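Local coordinates for monomethylamine methyltransferase mtmB1 (Methanosarcina barkeri, PDB 1NTH), which catalyses transfer of the methyl group of monomethylamine to the corrinoid cofactor of its partner protein MtmC in methanogenesis, at residues A[89-92]-A[93-97]; A[133-136]-A[137-141]; A[236-239]-A[240-244]; A[277-280]-A[281-285]; A[303-306]-A[307-310]. All coordinates share one frame; numbering follows the deposited sequence.

Contact 1 of 5, residues A[89-92]-A[93-97]; sequences DEIW and DAINN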
loop_
_atom_site.group_PDB
_atom_site.type_symbol
_atom_site.label_atom_id
_atom_site.label_comp_id
_atom_site.label_asym_id
_atom_site.label_seq_id
_atom_site.Cartn_x
_atom_site.Cartn_y
_atom_site.Cartn_z
ATOM N N ASP A 89 27.604 -10.164 30.512
ATOM C CA ASP A 89 27.610 -9.072 29.550
ATOM C C ASP A 89 26.498 -9.196 28.515
ATOM O O ASP A 89 25.969 -8.187 28.049
ATOM C CB ASP A 89 28.964 -8.981 28.847
ATOM C CG ASP A 89 30.075 -8.556 29.787
ATOM O OD1 ASP A 89 29.827 -7.679 30.641
ATOM O OD2 ASP A 89 31.197 -9.089 29.661
ATOM N N GLU A 90 26.144 -10.425 28.151
ATOM C CA GLU A 90 25.075 -10.630 27.178
ATOM C C GLU A 90 23.739 -10.236 27.790
ATOM O O GLU A 90 22.897 -9.633 27.123
ATOM C CB GLU A 90 25.022 -12.093 26.724
ATOM C CG GLU A 90 26.267 -12.547 25.983
ATOM C CD GLU A 90 26.249 -14.026 25.638
ATOM O OE1 GLU A 90 25.557 -14.800 26.334
ATOM O OE2 GLU A 90 26.948 -14.413 24.676
ATOM N N ILE A 91 23.540 -10.574 29.062
ATOM C CA ILE A 91 22.292 -10.228 29.724
ATOM C C ILE A 91 22.145 -8.713 29.848
ATOM O O ILE A 91 21.064 -8.170 29.610
ATOM C CB ILE A 91 22.195 -10.880 31.126
ATOM C CG1 ILE A 91 22.252 -12.406 30.985
ATOM C CG2 ILE A 91 20.883 -10.477 31.798
ATOM C CD1 ILE A 91 22.204 -13.154 32.312
ATOM N N TRP A 92 23.225 -8.025 30.209
ATOM C CA TRP A 92 23.158 -6.572 30.342
ATOM C C TRP A 92 22.917 -5.881 29.004
ATOM O O TRP A 92 22.220 -4.867 28.943
ATOM C CB TRP A 92 24.429 -6.031 31.002
ATOM C CG TRP A 92 24.361 -6.108 32.497
ATOM C CD1 TRP A 92 25.186 -6.816 33.326
ATOM C CD2 TRP A 92 23.388 -5.477 33.341
ATOM N NE1 TRP A 92 24.784 -6.667 34.635
ATOM C CE2 TRP A 92 23.684 -5.850 34.672
ATOM C CE3 TRP A 92 22.294 -4.634 33.101
ATOM C CZ2 TRP A 92 22.924 -5.407 35.760
ATOM C CZ3 TRP A 92 21.538 -4.193 34.185
ATOM C CH2 TRP A 92 21.858 -4.584 35.498
ATOM N N ASP A 93 23.494 -6.422 27.935
ATOM C CA ASP A 93 23.298 -5.845 26.608
ATOM C C ASP A 93 21.808 -5.891 26.271
ATOM O O ASP A 93 21.264 -4.952 25.697
ATOM C CB ASP A 93 24.104 -6.626 25.564
ATOM C CG ASP A 93 23.792 -6.199 24.134
ATOM O OD1 ASP A 93 23.277 -7.039 23.372
ATOM O OD2 ASP A 93 24.064 -5.029 23.776
ATOM N N ALA A 94 21.143 -6.980 26.648
ATOM C CA ALA A 94 19.715 -7.117 26.384
ATOM C C ALA A 94 18.906 -6.147 27.241
ATOM O O ALA A 94 18.052 -5.423 26.732
ATOM C CB ALA A 94 19.265 -8.555 26.650
ATOM N N ILE A 95 19.176 -6.129 28.543
ATOM C CA ILE A 95 18.455 -5.241 29.451
ATOM C C ILE A 95 18.677 -3.766 29.117
ATOM O O ILE A 95 17.746 -2.961 29.194
ATOM C CB ILE A 95 18.876 -5.483 30.919
ATOM C CG1 ILE A 95 18.452 -6.886 31.353
ATOM C CG2 ILE A 95 18.243 -4.433 31.830
ATOM C CD1 ILE A 95 18.931 -7.257 32.747
ATOM N N ASN A 96 19.902 -3.420 28.736
ATOM C CA ASN A 96 20.237 -2.034 28.418
ATOM C C ASN A 96 19.685 -1.535 27.089
ATOM O O ASN A 96 19.789 -0.346 26.783
ATOM C CB ASN A 96 21.758 -1.836 28.421
ATOM C CG ASN A 96 22.356 -1.906 29.814
ATOM O OD1 ASN A 96 21.733 -1.484 30.786
ATOM N ND2 ASN A 96 23.579 -2.417 29.914
ATOM N N ASN A 97 19.100 -2.428 26.302
ATOM C CA ASN A 97 18.566 -2.032 25.001
ATOM C C ASN A 97 17.187 -2.609 24.717
ATOM O O ASN A 97 16.977 -3.256 23.694
ATOM C CB ASN A 97 19.537 -2.450 23.892
ATOM C CG ASN A 97 20.875 -1.740 23.993
ATOM O OD1 ASN A 97 21.883 -2.323 24.410
ATOM N ND2 ASN A 97 20.887 -0.468 23.626
HETATM O O HOH W 1 22.617 -9.511 24.297
#

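Contact 2 of 5, residues A[133-136]-A[137-141]; sequences SPIS and EDVFM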
loop_
_atom_site.group_PDB
_atom_site.type_symbol
_atom_site.label_atom_id
_atom_site.label_comp_id
_atom_site.label_asym_id
_atom_site.label_seq_id
_atom_site.Cartn_x
_atom_site.Cartn_y
_atom_site.Cartn_z
ATOM N N SER A 133 -9.444 -18.352 25.660
ATOM C CA SER A 133 -10.476 -19.314 26.036
ATOM C C SER A 133 -11.209 -19.850 24.808
ATOM O O SER A 133 -11.323 -19.165 23.790
ATOM C CB SER A 133 -11.474 -18.658 26.992
ATOM O OG SER A 133 -10.809 -18.152 28.139
ATOM N N PRO A 134 -11.712 -21.093 24.882
ATOM C CA PRO A 134 -12.434 -21.693 23.756
ATOM C C PRO A 134 -13.775 -21.012 23.490
ATOM O O PRO A 134 -14.585 -20.833 24.403
ATOM C CB PRO A 134 -12.587 -23.154 24.181
ATOM C CG PRO A 134 -12.664 -23.061 25.673
ATOM C CD PRO A 134 -11.593 -22.046 26.001
ATOM N N ILE A 135 -13.992 -20.634 22.235
ATOM C CA ILE A 135 -15.219 -19.967 21.816
ATOM C C ILE A 135 -15.836 -20.722 20.637
ATOM O O ILE A 135 -15.133 -21.099 19.698
ATOM C CB ILE A 135 -14.931 -18.509 21.372
ATOM C CG1 ILE A 135 -14.295 -17.721 22.524
ATOM C CG2 ILE A 135 -16.217 -17.848 20.887
ATOM C CD1 ILE A 135 -15.177 -17.596 23.763
ATOM N N SER A 136 -17.146 -20.944 20.694
ATOM C CA SER A 136 -17.856 -21.643 19.625
ATOM C C SER A 136 -17.775 -20.849 18.325
ATOM O O SER A 136 -17.871 -19.621 18.328
ATOM C CB SER A 136 -19.326 -21.848 20.007
ATOM O OG SER A 136 -19.441 -22.645 21.173
ATOM N N GLU A 137 -17.614 -21.558 17.215
ATOM C CA GLU A 137 -17.501 -20.910 15.914
ATOM C C GLU A 137 -18.677 -19.997 15.568
ATOM O O GLU A 137 -18.472 -18.884 15.075
ATOM C CB GLU A 137 -17.325 -21.964 14.810
ATOM C CG GLU A 137 -16.953 -21.365 13.456
ATOM C CD GLU A 137 -16.657 -22.403 12.381
ATOM O OE1 GLU A 137 -16.295 -21.989 11.257
ATOM O OE2 GLU A 137 -16.782 -23.622 12.646
ATOM N N ASP A 138 -19.903 -20.443 15.838
ATOM C CA ASP A 138 -21.065 -19.629 15.489
ATOM C C ASP A 138 -21.234 -18.313 16.244
ATOM O O ASP A 138 -22.085 -17.502 15.885
ATOM C CB ASP A 138 -22.361 -20.447 15.577
ATOM C CG ASP A 138 -22.585 -21.066 16.942
ATOM O OD1 ASP A 138 -22.010 -20.580 17.938
ATOM O OD2 ASP A 138 -23.362 -22.043 17.015
ATOM N N VAL A 139 -20.442 -18.095 17.288
ATOM C CA VAL A 139 -20.528 -16.837 18.028
ATOM C C VAL A 139 -19.148 -16.210 18.176
ATOM O O VAL A 139 -18.944 -15.331 19.015
ATOM C CB VAL A 139 -21.131 -17.028 19.442
ATOM C CG1 VAL A 139 -22.596 -17.432 19.332
ATOM C CG2 VAL A 139 -20.337 -18.064 20.219
ATOM N N PHE A 140 -18.203 -16.645 17.347
ATOM C CA PHE A 140 -16.850 -16.111 17.441
ATOM C C PHE A 140 -16.819 -14.594 17.274
ATOM O O PHE A 140 -16.194 -13.893 18.070
ATOM C CB PHE A 140 -15.930 -16.773 16.411
ATOM C CG PHE A 140 -14.483 -16.759 16.808
ATOM C CD1 PHE A 140 -14.040 -17.517 17.889
ATOM C CD2 PHE A 140 -13.566 -15.965 16.125
ATOM C CE1 PHE A 140 -12.706 -17.484 18.286
ATOM C CE2 PHE A 140 -12.230 -15.924 16.514
ATOM C CZ PHE A 140 -11.797 -16.684 17.595
ATOM N N MET A 141 -17.494 -14.075 16.255
ATOM C CA MET A 141 -17.495 -12.630 16.062
ATOM C C MET A 141 -18.272 -11.887 17.151
ATOM O O MET A 141 -17.765 -10.927 17.725
ATOM C CB MET A 141 -18.016 -12.273 14.664
ATOM C CG MET A 141 -16.982 -12.540 13.574
ATOM S SD MET A 141 -17.428 -11.885 11.953
ATOM C CE MET A 141 -17.449 -10.148 12.300
#

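Contact 3 of 5, residues A[236-239]-A[240-244]; sequences LKID and LDAIS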
loop_
_atom_site.group_PDB
_atom_site.type_symbol
_atom_site.label_atom_id
_atom_site.label_comp_id
_atom_site.label_asym_id
_atom_site.label_seq_id
_atom_site.Cartn_x
_atom_site.Cartn_y
_atom_site.Cartn_z
ATOM N N LEU A 236 12.007 -21.483 33.305
ATOM C CA LEU A 236 13.279 -21.187 32.622
ATOM C C LEU A 236 13.513 -22.327 31.645
ATOM O O LEU A 236 14.537 -23.018 31.680
ATOM C CB LEU A 236 14.443 -21.087 33.618
ATOM C CG LEU A 236 14.608 -19.729 34.310
ATOM C CD1 LEU A 236 13.431 -19.468 35.231
ATOM C CD2 LEU A 236 15.914 -19.708 35.095
ATOM N N LYS A 237 12.547 -22.493 30.752
ATOM C CA LYS A 237 12.556 -23.585 29.799
ATOM C C LYS A 237 11.897 -23.159 28.488
ATOM O O LYS A 237 11.041 -22.275 28.476
ATOM C CB LYS A 237 11.781 -24.741 30.433
ATOM C CG LYS A 237 11.665 -26.007 29.620
ATOM C CD LYS A 237 10.756 -27.003 30.342
ATOM C CE LYS A 237 11.283 -27.340 31.733
ATOM N NZ LYS A 237 10.323 -28.187 32.506
ATOM N N ILE A 238 12.294 -23.794 27.391
ATOM C CA ILE A 238 11.733 -23.463 26.086
ATOM C C ILE A 238 11.868 -24.638 25.118
ATOM O O ILE A 238 12.699 -25.528 25.313
ATOM C CB ILE A 238 12.453 -22.223 25.483
ATOM C CG1 ILE A 238 11.605 -21.607 24.366
ATOM C CG2 ILE A 238 13.808 -22.617 24.929
ATOM C CD1 ILE A 238 10.317 -20.992 24.859
ATOM N N ASP A 239 11.039 -24.637 24.080
ATOM C CA ASP A 239 11.072 -25.677 23.055
ATOM C C ASP A 239 11.561 -25.032 21.759
ATOM O O ASP A 239 11.475 -23.813 21.602
ATOM C CB ASP A 239 9.676 -26.268 22.860
ATOM C CG ASP A 239 8.625 -25.205 22.598
ATOM O OD1 ASP A 239 8.452 -24.304 23.446
ATOM O OD2 ASP A 239 7.971 -25.271 21.541
ATOM N N LEU A 240 12.073 -25.837 20.833
ATOM C CA LEU A 240 12.581 -25.293 19.576
ATOM C C LEU A 240 11.518 -24.657 18.681
ATOM O O LEU A 240 11.829 -23.765 17.893
ATOM C CB LEU A 240 13.352 -26.369 18.802
ATOM C CG LEU A 240 14.691 -26.748 19.447
ATOM C CD1 LEU A 240 15.428 -27.744 18.565
ATOM C CD2 LEU A 240 15.539 -25.498 19.650
ATOM N N ASP A 241 10.272 -25.107 18.792
ATOM C CA ASP A 241 9.199 -24.519 17.992
ATOM C C ASP A 241 9.137 -23.015 18.267
ATOM O O ASP A 241 9.017 -22.207 17.343
ATOM C CB ASP A 241 7.852 -25.162 18.344
ATOM C CG ASP A 241 7.479 -26.296 17.401
ATOM O OD1 ASP A 241 8.392 -26.998 16.919
ATOM O OD2 ASP A 241 6.268 -26.490 17.150
ATOM N N ALA A 242 9.232 -22.642 19.540
ATOM C CA ALA A 242 9.182 -21.236 19.928
ATOM C C ALA A 242 10.342 -20.447 19.324
ATOM O O ALA A 242 10.176 -19.300 18.906
ATOM C CB ALA A 242 9.205 -21.111 21.450
ATOM N N ILE A 243 11.517 -21.064 19.282
ATOM C CA ILE A 243 12.701 -20.411 18.734
ATOM C C ILE A 243 12.527 -20.077 17.248
ATOM O O ILE A 243 12.964 -19.016 16.786
ATOM C CB ILE A 243 13.957 -21.302 18.941
ATOM C CG1 ILE A 243 14.174 -21.545 20.440
ATOM C CG2 ILE A 243 15.185 -20.640 18.339
ATOM C CD1 ILE A 243 14.344 -20.283 21.263
ATOM N N SER A 244 11.893 -20.977 16.499
ATOM C CA SER A 244 11.655 -20.731 15.078
ATOM C C SER A 244 10.575 -19.673 14.904
ATOM O O SER A 244 10.642 -18.858 13.986
ATOM C CB SER A 244 11.234 -22.017 14.361
ATOM O OG SER A 244 12.368 -22.815 14.078
#

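Contact 4 of 5, residues A[277-280]-A[281-285]; sequences VDVA and THINA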
loop_
_atom_site.group_PDB
_atom_site.type_symbol
_atom_site.label_atom_id
_atom_site.label_comp_id
_atom_site.label_asym_id
_atom_site.label_seq_id
_atom_site.Cartn_x
_atom_site.Cartn_y
_atom_site.Cartn_z
ATOM N N VAL A 277 12.048 -16.396 39.976
ATOM C CA VAL A 277 11.916 -16.992 38.650
ATOM C C VAL A 277 11.202 -16.013 37.719
ATOM O O VAL A 277 11.592 -15.853 36.561
ATOM C CB VAL A 277 11.108 -18.314 38.707
ATOM C CG1 VAL A 277 10.684 -18.740 37.305
ATOM C CG2 VAL A 277 11.954 -19.402 39.341
ATOM N N ASP A 278 10.164 -15.362 38.236
ATOM C CA ASP A 278 9.389 -14.405 37.448
ATOM C C ASP A 278 10.286 -13.275 36.939
ATOM O O ASP A 278 10.224 -12.908 35.765
ATOM C CB ASP A 278 8.248 -13.832 38.289
ATOM C CG ASP A 278 7.173 -13.178 37.444
ATOM O OD1 ASP A 278 7.368 -13.062 36.215
ATOM O OD2 ASP A 278 6.134 -12.782 38.012
ATOM N N VAL A 279 11.115 -12.717 37.818
ATOM C CA VAL A 279 12.021 -11.648 37.405
ATOM C C VAL A 279 12.971 -12.195 36.342
ATOM O O VAL A 279 13.238 -11.541 35.331
ATOM C CB VAL A 279 12.830 -11.096 38.609
ATOM C CG1 VAL A 279 13.947 -10.171 38.126
ATOM C CG2 VAL A 279 11.891 -10.344 39.548
ATOM N N ALA A 280 13.465 -13.409 36.558
ATOM C CA ALA A 280 14.374 -14.031 35.608
ATOM C C ALA A 280 13.735 -14.218 34.232
ATOM O O ALA A 280 14.405 -14.045 33.214
ATOM C CB ALA A 280 14.855 -15.383 36.145
ATOM N N THR A 281 12.451 -14.570 34.192
ATOM C CA THR A 281 11.795 -14.776 32.905
ATOM C C THR A 281 11.421 -13.463 32.217
ATOM O O THR A 281 11.294 -13.431 30.992
ATOM C CB THR A 281 10.565 -15.725 33.021
ATOM O OG1 THR A 281 9.587 -15.182 33.911
ATOM C CG2 THR A 281 11.014 -17.084 33.545
ATOM N N HIS A 282 11.254 -12.390 32.991
ATOM C CA HIS A 282 10.968 -11.077 32.404
ATOM C C HIS A 282 12.239 -10.682 31.652
ATOM O O HIS A 282 12.189 -10.160 30.538
ATOM C CB HIS A 282 10.689 -10.018 33.482
ATOM C CG HIS A 282 9.250 -9.907 33.882
ATOM N ND1 HIS A 282 8.596 -10.882 34.605
ATOM C CD2 HIS A 282 8.345 -8.919 33.677
ATOM C CE1 HIS A 282 7.350 -10.498 34.829
ATOM N NE2 HIS A 282 7.172 -9.311 34.277
ATOM N N ILE A 283 13.389 -10.936 32.274
ATOM C CA ILE A 283 14.672 -10.623 31.658
ATOM C C ILE A 283 14.933 -11.533 30.452
ATOM O O ILE A 283 15.393 -11.077 29.405
ATOM C CB ILE A 283 15.832 -10.775 32.686
ATOM C CG1 ILE A 283 15.681 -9.731 33.800
ATOM C CG2 ILE A 283 17.175 -10.599 31.992
ATOM C CD1 ILE A 283 16.658 -9.918 34.974
ATOM N N ASN A 284 14.631 -12.820 30.591
ATOM C CA ASN A 284 14.848 -13.758 29.494
ATOM C C ASN A 284 14.031 -13.366 28.257
ATOM O O ASN A 284 14.439 -13.629 27.128
ATOM C CB ASN A 284 14.478 -15.181 29.924
ATOM C CG ASN A 284 14.948 -16.223 28.932
ATOM O OD1 ASN A 284 16.120 -16.246 28.561
ATOM N ND2 ASN A 284 14.040 -17.095 28.497
ATOM N N ALA A 285 12.887 -12.729 28.478
ATOM C CA ALA A 285 12.023 -12.311 27.380
ATOM C C ALA A 285 12.745 -11.406 26.383
ATOM O O ALA A 285 12.615 -11.583 25.172
ATOM C CB ALA A 285 10.794 -11.591 27.928
HETATM O O HOH W 2 6.661 -14.044 33.734
#

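Contact 5 of 5, residues A[303-306]-A[307-310]; sequences WGST and NTRE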
loop_
_atom_site.group_PDB
_atom_site.type_symbol
_atom_site.label_atom_id
_atom_site.label_comp_id
_atom_site.label_asym_id
_atom_site.label_seq_id
_atom_site.Cartn_x
_atom_site.Cartn_y
_atom_site.Cartn_z
ATOM N N TRP A 303 -5.274 -23.970 42.601
ATOM C CA TRP A 303 -6.458 -23.280 42.114
ATOM C C TRP A 303 -6.442 -22.915 40.632
ATOM O O TRP A 303 -7.497 -22.712 40.032
ATOM C CB TRP A 303 -6.691 -22.031 42.963
ATOM C CG TRP A 303 -6.736 -22.334 44.438
ATOM C CD1 TRP A 303 -5.966 -21.769 45.414
ATOM C CD2 TRP A 303 -7.603 -23.264 45.099
ATOM N NE1 TRP A 303 -6.301 -22.289 46.643
ATOM C CE2 TRP A 303 -7.305 -23.208 46.479
ATOM C CE3 TRP A 303 -8.608 -24.139 44.659
ATOM C CZ2 TRP A 303 -7.972 -23.994 47.426
ATOM C CZ3 TRP A 303 -9.274 -24.923 45.603
ATOM C CH2 TRP A 303 -8.951 -24.842 46.970
ATOM N N GLY A 304 -5.252 -22.832 40.045
ATOM C CA GLY A 304 -5.150 -22.498 38.634
ATOM C C GLY A 304 -5.604 -21.084 38.310
ATOM O O GLY A 304 -5.998 -20.797 37.178
ATOM N N SER A 305 -5.547 -20.204 39.304
ATOM C CA SER A 305 -5.948 -18.810 39.132
ATOM C C SER A 305 -4.764 -17.866 39.305
ATOM O O SER A 305 -3.785 -18.190 39.978
ATOM C CB SER A 305 -7.036 -18.438 40.141
ATOM O OG SER A 305 -7.306 -17.045 40.104
ATOM N N THR A 306 -4.869 -16.687 38.701
ATOM C CA THR A 306 -3.819 -15.681 38.777
ATOM C C THR A 306 -4.119 -14.621 39.839
ATOM O O THR A 306 -3.313 -13.720 40.060
ATOM C CB THR A 306 -3.662 -14.952 37.431
ATOM O OG1 THR A 306 -4.939 -14.442 37.030
ATOM C CG2 THR A 306 -3.128 -15.894 36.362
ATOM N N ASN A 307 -5.269 -14.723 40.497
ATOM C CA ASN A 307 -5.622 -13.729 41.500
ATOM C C ASN A 307 -5.702 -14.218 42.944
ATOM O O ASN A 307 -6.494 -13.704 43.736
ATOM C CB ASN A 307 -6.932 -13.032 41.118
ATOM C CG ASN A 307 -8.034 -14.006 40.777
ATOM O OD1 ASN A 307 -8.367 -14.200 39.606
ATOM N ND2 ASN A 307 -8.607 -14.634 41.800
ATOM N N THR A 308 -4.894 -15.213 43.291
ATOM C CA THR A 308 -4.880 -15.682 44.670
ATOM C C THR A 308 -3.926 -14.730 45.380
ATOM O O THR A 308 -3.167 -14.002 44.729
ATOM C CB THR A 308 -4.345 -17.128 44.799
ATOM O OG1 THR A 308 -2.959 -17.163 44.445
ATOM C CG2 THR A 308 -5.132 -18.072 43.901
ATOM N N ARG A 309 -3.962 -14.718 46.705
ATOM C CA ARG A 309 -3.089 -13.836 47.464
ATOM C C ARG A 309 -1.627 -14.011 47.059
ATOM O O ARG A 309 -0.910 -13.030 46.860
ATOM C CB ARG A 309 -3.258 -14.102 48.963
ATOM C CG ARG A 309 -2.425 -13.206 49.871
ATOM C CD ARG A 309 -2.783 -13.463 51.336
ATOM N NE ARG A 309 -4.161 -13.079 51.635
ATOM C CZ ARG A 309 -4.538 -11.860 52.012
ATOM N NH1 ARG A 309 -3.637 -10.894 52.145
ATOM N NH2 ARG A 309 -5.818 -11.601 52.245
ATOM N N GLU A 310 -1.190 -15.259 46.921
ATOM C CA GLU A 310 0.193 -15.537 46.558
ATOM C C GLU A 310 0.585 -15.073 45.159
ATOM O O GLU A 310 1.631 -14.448 44.986
ATOM C CB GLU A 310 0.492 -17.031 46.699
ATOM C CG GLU A 310 0.316 -17.557 48.118
ATOM C CD GLU A 310 -1.064 -18.134 48.380
ATOM O OE1 GLU A 310 -2.010 -17.836 47.617
ATOM O OE2 GLU A 310 -1.206 -18.887 49.367
#

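Contact 1 of 5, residues A[89-92]-A[93-97]
Trp92 and Asn96, one helical turn apart, bring indole and amide together obliquely, although their planes are only 18° apart. CE3 of the benzo half lies 3.9 Å from Asn96 OD1; nearer the backbone, Trp92 CB lies 3.9 Å from Asn96 ND2. A chi1 of -84° leans Trp92 CG back toward the start of the helix, and the turn about CB-CG (chi2 119°) brings CE3 and CZ3 round toward Ile95 and Asn96. CZ3 thus also meets the CG2 branch of Ile95, 4.1 Å away, in an oblique approach. This is i to i+3 and i to i+4 packing on the short helix 88-95, whose backbone bonds include Asn96 N to Trp92 O at 2.7 Å. On the buried side Ile91 and Ile95 run side by side, CG2 of the first meeting CD1 of the second at 3.9 Å; branched aliphatic chains suit this face because it packs on helices 56-73 and 271-288. Phe67 of helix 56-73 also meets the Trp92 ring. Asp93 OD1 takes a 2.7 Å bond from a water that also donates to Glu90 O. Ser6 is a second partner of that OD1, while the carboxylate of Glu90 forms a salt bridge with Arg15. Beyond Asp93 and Ala94 lies Lys151 of the second subunit.

Contact 2 of 5, residues A[133-136]-A[137-141]
Phe140 folds back on Ile135 across the turn that joins the short strand 134-135 to helix 140-148, a strand-to-helix connection in this TIM-barrel protein. The phenylalanine can be traced outward. Its CB passes 3.9 Å from Ser136 O, and CG stands anti to the backbone N (chi1 -155°), which sends the ring back toward the strand. Ser136 O then lies at the ring edge, near its plane. CD1 does most of the touching: it is 3.7 Å from Ile135 CG2 and equally close to Ile135 CB, the two side chains crossing at about a right angle. CE1 follows at 3.9 Å from Ile135 CB, and beyond these atoms the ring packs on Leu186 and Ile187 of helix 174-193 and meets His144. A large flat hydrocarbon is thus well suited to fill the angle between strand and helices. Ser136 and Glu137 find their polar partners in neighbouring loops: Ser136 OG bonds to Asp376, and the extended Glu137 carries its carboxylate to Ser163 OG and to the backbone N-H groups of Arg165 and Gly166. Val139, at the N-cap position, has no side-chain acceptor to offer; its CG2 instead lies 3.5 Å from Ser136 O. That same oxygen closes the turn by accepting from Val139 N at 3.2 Å, with the donor standing 53° out of the carbonyl plane.

Contact 3 of 5, residues A[236-239]-A[240-244]
Leu240 begins helix 240-251 directly after Asp239, the N-cap residue; its CB leads away from the strand, the side chain packing on Tyr13 and Cys77, while its backbone N bonds to Asp79 OD2. Asp241 comes next. Its CB is 3.2 Å from Asp239 OD2, because Asp239 places CG between its backbone N and carbonyl carbon (chi1 53°) and so bends the carboxylate over the first turn. The two acids do not pair: their planes are 41° apart and their OD2 atoms stay 4.9 Å from each other. Asp241 OD2 has its own donor in Ala210 N, and the positive end of the helix dipole would probably ease the presence of two negative groups here. At Ala242 the backbone N makes a weak bond to Asp239 O, 3.3 Å long and bent to 126°. The methyl group does more: its small size lets the chain come close, CB lying 3.6 Å from Ile238 CD1 and also near Asp239 O. Ile238 reaches it through CG1, held anti to the backbone N, with CD1 at the tip. Ile243 adds the other wall, its CD1 lying 4.3 Å from Ile238 CG1. Ser244 then completes the turn with its N bonded to Leu240 O. The helix start lies among strand 75-77, which pairs with strand 237-238, helix 9-18, against which Leu240 and Ile243 pack, and Met288 of helix 271-288; Pro174 of the fourth subunit also packs on Ile243.

Contact 4 of 5, residues A[277-280]-A[281-285]
Asp278 and His282 meet in an i to i+4 contact in the middle of helix 271-288, the buried helix of a beta-alpha-beta unit between strands 263-264 and 293-300 of the TIM barrel. The histidine has its CG anti to the carbonyl carbon (chi1 -90°), which turns the ring back along the helix so that its ND1 edge faces the preceding turn. There Asp278 O accepts two N-H groups: the usual helical one of His282 and that of the ring. An imidazole suits this place because its other nitrogen, NE2, can bond to Arg361 while ND1 is held by the helix itself. The Asp278 carboxylate crosses the ring edge obliquely, OD1 lying 2.9 Å from His282 CE1, with the carboxylate and ring planes 50° apart. Asp278 OD2 also lies near Asp296 OD2 of strand 293-300. A water donates to Asp278 OD1 at 2.8 Å and lies 3.1 Å from Thr281 OG1, linking the two side chains. Thr281 itself sets its hydroxyl 3.0 Å from Asp278 O and its CG2 4.1 Å from Val277 CG1, a residue with one polar and one apolar branch serving both neighbours. On the side toward helix 56-73, Val279 and Ile283 point the same way, CG1 to CD1 at 4.2 Å. The ring bond is the shorter of the two at Asp278 O, with His282 ND1 at 2.8 Å and 51° above the carbonyl plane, on the face opposite His282 N at 3.0 Å.

Contact 5 of 5, residues A[303-306]-A[307-310]
The indole of Trp303 and the amide of Asn307 are the flat groups here, met by Thr308 and Ser305 respectively. Thr308 CG2 approaches the indole obliquely, 4.1 Å from CD1, the two side chains crossing at about a right angle; the rings of His300 and Tyr416 also meet the tryptophan. Over one face of the Asn307 amide sits Ser305 OG, at 3.2 Å from CG and ND2 and 3.1 Å from OD1, too far out of the amide plane to bond to it. The hydroxyl bonds instead to the backbone: Asn307 N donates to Ser305 OG at 3.1 Å and 174°, almost straight. Serine reaches that point with OG anti to its backbone N (chi1 172°), and its hydroxyl also bonds to Tyr335 O. This ST turn leads from barrel strand 293-300 into helix 309-325, with Thr308 as N-cap residue. Other polar side chains are held from outside: Asn307 ND2 by Glu348, and Thr306 OG1 by Gln352 and Tyr335 N. With an acceptor role toward Asn307 N and a donor role toward Tyr335 O, the hydroxyl of Ser305 serves two backbone groups at once, one of them on the buried Asn307, and ties two loops together.

In the fold
Followed from the N terminus, the five contacts come strictly in series; each closes a turn of its own, and none nests within or crosses another. Contact 1 belongs to helix 88-95, contact 2 to the turn into helix 140-148, their centres about 41 Å apart on opposite sides of the chain's centre. Contact 3 starts helix 240-251, contact 4 lies inside helix 271-288, and contact 5 leads into helix 309-325. Contact 4 joins two others: Ile283 packs on Ile91 and Ile95 of contact 1, and Val277 and Thr281 pack on Leu236 of contact 3. Contacts 2 and 5 touch none of the others, contact 5 coming within about 8 Å of contact 4 between nearest atoms.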